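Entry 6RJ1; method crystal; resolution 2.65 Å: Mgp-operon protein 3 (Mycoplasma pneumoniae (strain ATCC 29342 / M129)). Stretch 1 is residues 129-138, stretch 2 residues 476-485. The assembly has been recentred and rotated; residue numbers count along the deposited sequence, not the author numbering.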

# COMPACT_ATOMS: atom_id res chain seq x y z
N GLU A 129 31.24 -6.51 -5.56
CA GLU A 129 31.41 -7.94 -5.28
C GLU A 129 30.60 -8.77 -6.26
O GLU A 129 31.17 -9.49 -7.06
N ARG A 130 29.26 -8.66 -6.19
CA ARG A 130 28.34 -9.42 -7.03
C ARG A 130 26.95 -8.78 -7.15
O ARG A 130 26.62 -7.86 -6.41
N LYS A 131 26.15 -9.29 -8.11
CA LYS A 131 24.77 -8.87 -8.36
C LYS A 131 23.82 -10.07 -8.35
O LYS A 131 24.17 -11.14 -8.87
N ILE A 132 22.66 -9.91 -7.71
CA ILE A 132 21.63 -10.95 -7.61
C ILE A 132 20.41 -10.48 -8.41
O ILE A 132 19.83 -9.44 -8.10
N LYS A 133 20.06 -11.24 -9.46
CA LYS A 133 18.93 -10.94 -10.33
C LYS A 133 17.61 -11.19 -9.61
O LYS A 133 17.47 -12.18 -8.88
N LEU A 134 16.65 -10.29 -9.80
CA LEU A 134 15.34 -10.42 -9.18
C LEU A 134 14.41 -11.00 -10.22
O LEU A 134 13.79 -10.28 -10.99
N ALA A 135 14.38 -12.33 -10.29
CA ALA A 135 13.58 -13.07 -11.25
C ALA A 135 12.08 -12.97 -10.96
O ALA A 135 11.67 -12.90 -9.79
N LEU A 136 11.27 -12.98 -12.03
CA LEU A 136 9.82 -12.95 -12.01
C LEU A 136 9.28 -14.10 -11.12
O LEU A 136 9.90 -15.18 -11.11
N PRO A 137 8.13 -13.94 -10.42
CA PRO A 137 7.59 -15.07 -9.64
C PRO A 137 7.18 -16.23 -10.56
O PRO A 137 7.04 -16.01 -11.77
N TYR A 138 7.02 -17.45 -10.01
CA TYR A 138 6.64 -18.57 -10.85
C TYR A 138 5.12 -18.81 -10.90
O TYR A 138 4.45 -18.81 -9.87
N LEU A 476 2.13 -7.37 -6.02
CA LEU A 476 1.60 -8.72 -5.92
C LEU A 476 2.62 -9.76 -5.46
O LEU A 476 2.26 -10.91 -5.18
N TRP A 477 3.90 -9.37 -5.37
CA TRP A 477 4.98 -10.27 -4.98
C TRP A 477 6.11 -9.57 -4.24
O TRP A 477 6.15 -8.33 -4.19
N TYR A 478 7.03 -10.35 -3.66
CA TYR A 478 8.19 -9.85 -2.91
C TYR A 478 9.35 -10.83 -3.02
O TYR A 478 9.12 -12.01 -3.29
N TRP A 479 10.57 -10.38 -2.78
CA TRP A 479 11.74 -11.23 -2.88
C TRP A 479 12.38 -11.56 -1.55
O TRP A 479 12.38 -10.74 -0.65
N VAL A 480 12.91 -12.78 -1.44
CA VAL A 480 13.73 -13.30 -0.36
C VAL A 480 14.83 -14.06 -1.14
O VAL A 480 14.59 -15.15 -1.68
N VAL A 481 15.99 -13.42 -1.29
CA VAL A 481 17.10 -13.97 -2.07
C VAL A 481 18.34 -14.16 -1.22
O VAL A 481 18.54 -13.45 -0.24
N GLY A 482 19.17 -15.13 -1.60
CA GLY A 482 20.43 -15.39 -0.94
C GLY A 482 21.50 -14.50 -1.54
O GLY A 482 21.48 -14.23 -2.75
N GLU A 483 22.43 -14.03 -0.71
CA GLU A 483 23.56 -13.20 -1.14
C GLU A 483 24.43 -14.00 -2.12
O GLU A 483 24.86 -13.47 -3.15
N ASP A 484 24.63 -15.29 -1.82
CA ASP A 484 25.40 -16.27 -2.58
C ASP A 484 24.78 -16.62 -3.94
O ASP A 484 25.53 -17.05 -4.83
N GLN A 485 23.44 -16.49 -4.09
CA GLN A 485 22.69 -16.82 -5.32
C GLN A 485 22.99 -15.88 -6.49
O GLN A 485 23.39 -14.74 -6.28

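The two stretches lie far apart in sequence but pack through side chains, against other side chains and against backbone oxygens. The strand that runs through stretch 1 and strand 477-482 run roughly antiparallel, at 146° between their directions. Their axes come no closer than 8.5 Å. That spacing is too wide for backbone pairing, so side chains fill the gap. Together the two stretches bury 593 Å².

Trp479 has the largest covered area. Its CA-to-CB bond points toward stretch 1, and chi1 is m (-81°) with chi2 near -90°. Leu134 sits over one face of the indole. Leu134 CB lies 3.6 Å from Trp479 CE2 and 3.8 Å from the centroid of the Trp479 five-membered ring, a CH-pi contact 23° off the ring normal. The ring edge does polar work. Trp479 NE1 donates a hydrogen bond to Ala135 O, at 2.9 Å and 135°. The indole thus meets a side chain with its face and a backbone carbonyl with its edge. Ala135 takes part through this carbonyl; its CA-to-CB bond points away.

Ile132 comes next. It points toward stretch 2 with chi1 m (-54°); chi2, at 109°, lies between wells. Ile132 CG2 packs 3.9 Å from Val481 CB. The side chain also meets backbone oxygens where the chain turns after the strand: Ile132 CG1 is 3.7 Å from Gly482 O and 3.3 Å from Gln485 O, and Ile132 CD1 is 3.6 Å from Glu483 O. These are packing contacts only. In the turn, Gly482 N donates to Gln485 OE1 at 3.3 Å with a nearly straight angle of 176°.

Leu134 is the third main residue. It points toward stretch 2, and its rotamer is m, t. Besides the indole it reaches Val481, with Leu134 CD2 4.4 Å from Val481 CG1. Val481 points toward stretch 1, with chi1 m, and packs against both Ile132 and Leu134.

Pro137 and Trp477 point toward each other's stretch. Trp477 has chi1 p (54°). Pro137 CD lies over one ring face, 4.1 Å from the centroid of the Trp477 five-membered ring and 12° off the normal. Pro137 CG is 3.7 Å from Trp477 CE3.

Arg130 also points toward stretch 2, with chi1 p and chi2 t. Arg130 NH1 makes a weak hydrogen bond to Gln485 O, 2.8 Å away near the guanidinium plane. Arg130 NH1 is also 2.9 Å from Asp484 O, and Arg130 NE is 2.9 Å from Glu483 O, but poor angles exclude hydrogen bonds there. Lys131 and Lys133 point away.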

# COMPACT_ATOMS: atom_id res chain seq x y z
CB GLU A 129 31.01 -8.28 -3.84
CG GLU A 129 32.03 -7.91 -2.79
CD GLU A 129 32.32 -9.01 -1.78
OE1 GLU A 129 31.37 -9.46 -1.09
OE2 GLU A 129 33.50 -9.41 -1.68
CB ARG A 130 28.22 -10.88 -6.51
CG ARG A 130 27.77 -11.02 -5.04
CD ARG A 130 27.72 -12.46 -4.59
NE ARG A 130 26.76 -13.24 -5.38
CZ ARG A 130 27.05 -14.37 -6.02
NH1 ARG A 130 26.12 -14.99 -6.73
NH2 ARG A 130 28.27 -14.88 -5.96
CB LYS A 131 24.62 -8.00 -9.63
CG LYS A 131 25.05 -8.63 -10.95
CD LYS A 131 24.80 -7.68 -12.12
CE LYS A 131 24.82 -8.36 -13.47
NZ LYS A 131 26.20 -8.51 -14.00
CB ILE A 132 21.28 -11.32 -6.13
CG1 ILE A 132 22.53 -11.71 -5.31
CG2 ILE A 132 20.21 -12.42 -6.05
CD1 ILE A 132 22.94 -10.71 -4.29
CB LYS A 133 19.02 -11.81 -11.59
CG LYS A 133 18.32 -11.25 -12.81
CD LYS A 133 18.67 -12.13 -13.97
CE LYS A 133 18.07 -11.69 -15.27
NZ LYS A 133 16.71 -12.26 -15.45
CB LEU A 134 14.84 -9.08 -8.62
CG LEU A 134 15.71 -8.40 -7.56
CD1 LEU A 134 15.14 -7.07 -7.19
CD2 LEU A 134 15.90 -9.29 -6.32
CB ALA A 135 14.02 -14.51 -11.27
CB LEU A 136 9.31 -13.19 -13.45
CG LEU A 136 8.79 -12.03 -14.32
CD1 LEU A 136 8.38 -10.82 -13.54
CD2 LEU A 136 9.71 -11.74 -15.46
CB PRO A 137 6.39 -14.46 -8.92
CG PRO A 137 5.98 -13.32 -9.76
CD PRO A 137 7.24 -12.76 -10.34
CB TYR A 138 7.40 -19.85 -10.46
CG TYR A 138 7.10 -21.03 -11.37
CD1 TYR A 138 7.84 -21.25 -12.53
CD2 TYR A 138 6.08 -21.93 -11.07
CE1 TYR A 138 7.57 -22.33 -13.37
CE2 TYR A 138 5.78 -22.99 -11.92
CZ TYR A 138 6.53 -23.19 -13.06
OH TYR A 138 6.24 -24.26 -13.88
CB LEU A 476 0.99 -9.12 -7.28
CG LEU A 476 -0.48 -8.73 -7.53
CD1 LEU A 476 -0.67 -7.20 -7.67
CD2 LEU A 476 -1.00 -9.38 -8.78
CB TRP A 477 5.50 -11.04 -6.21
CG TRP A 477 5.91 -10.15 -7.33
CD1 TRP A 477 7.06 -9.42 -7.42
CD2 TRP A 477 5.16 -9.86 -8.52
NE1 TRP A 477 7.09 -8.72 -8.60
CE2 TRP A 477 5.92 -8.96 -9.29
CE3 TRP A 477 3.92 -10.30 -9.02
CZ2 TRP A 477 5.49 -8.48 -10.53
CZ3 TRP A 477 3.48 -9.81 -10.24
CH2 TRP A 477 4.26 -8.91 -10.98
CB TYR A 478 7.82 -9.59 -1.44
CG TYR A 478 7.41 -10.83 -0.68
CD1 TYR A 478 6.12 -11.35 -0.79
CD2 TYR A 478 8.30 -11.49 0.16
CE1 TYR A 478 5.73 -12.49 -0.09
CE2 TYR A 478 7.93 -12.63 0.87
CZ TYR A 478 6.64 -13.12 0.74
OH TYR A 478 6.26 -14.24 1.44
CB TRP A 479 12.80 -10.59 -3.78
CG TRP A 479 12.55 -10.80 -5.23
CD1 TRP A 479 12.99 -11.84 -6.00
CD2 TRP A 479 11.78 -9.95 -6.10
NE1 TRP A 479 12.54 -11.69 -7.29
CE2 TRP A 479 11.82 -10.53 -7.39
CE3 TRP A 479 11.07 -8.76 -5.91
CZ2 TRP A 479 11.16 -9.96 -8.48
CZ3 TRP A 479 10.42 -8.19 -7.00
CH2 TRP A 479 10.47 -8.78 -8.27
CB VAL A 480 13.02 -14.20 0.70
CG1 VAL A 480 14.04 -14.76 1.70
CG2 VAL A 480 11.92 -13.44 1.43
CB VAL A 481 17.41 -13.14 -3.36
CG1 VAL A 481 16.28 -13.25 -4.37
CG2 VAL A 481 17.70 -11.68 -3.04
CB GLU A 483 24.37 -12.79 0.10
CG GLU A 483 25.25 -11.57 -0.10
CD GLU A 483 26.11 -11.19 1.09
OE1 GLU A 483 26.97 -10.30 0.93
OE2 GLU A 483 25.92 -11.77 2.19
CB ASP A 484 25.55 -17.55 -1.73
CG ASP A 484 24.23 -18.11 -1.23
OD1 ASP A 484 23.57 -17.43 -0.39
OD2 ASP A 484 23.84 -19.22 -1.67
CB GLN A 485 21.17 -16.83 -5.05
CG GLN A 485 20.65 -18.04 -4.26
CD GLN A 485 19.13 -18.13 -4.22
OE1 GLN A 485 18.41 -17.12 -4.09
NE2 GLN A 485 18.61 -19.34 -4.32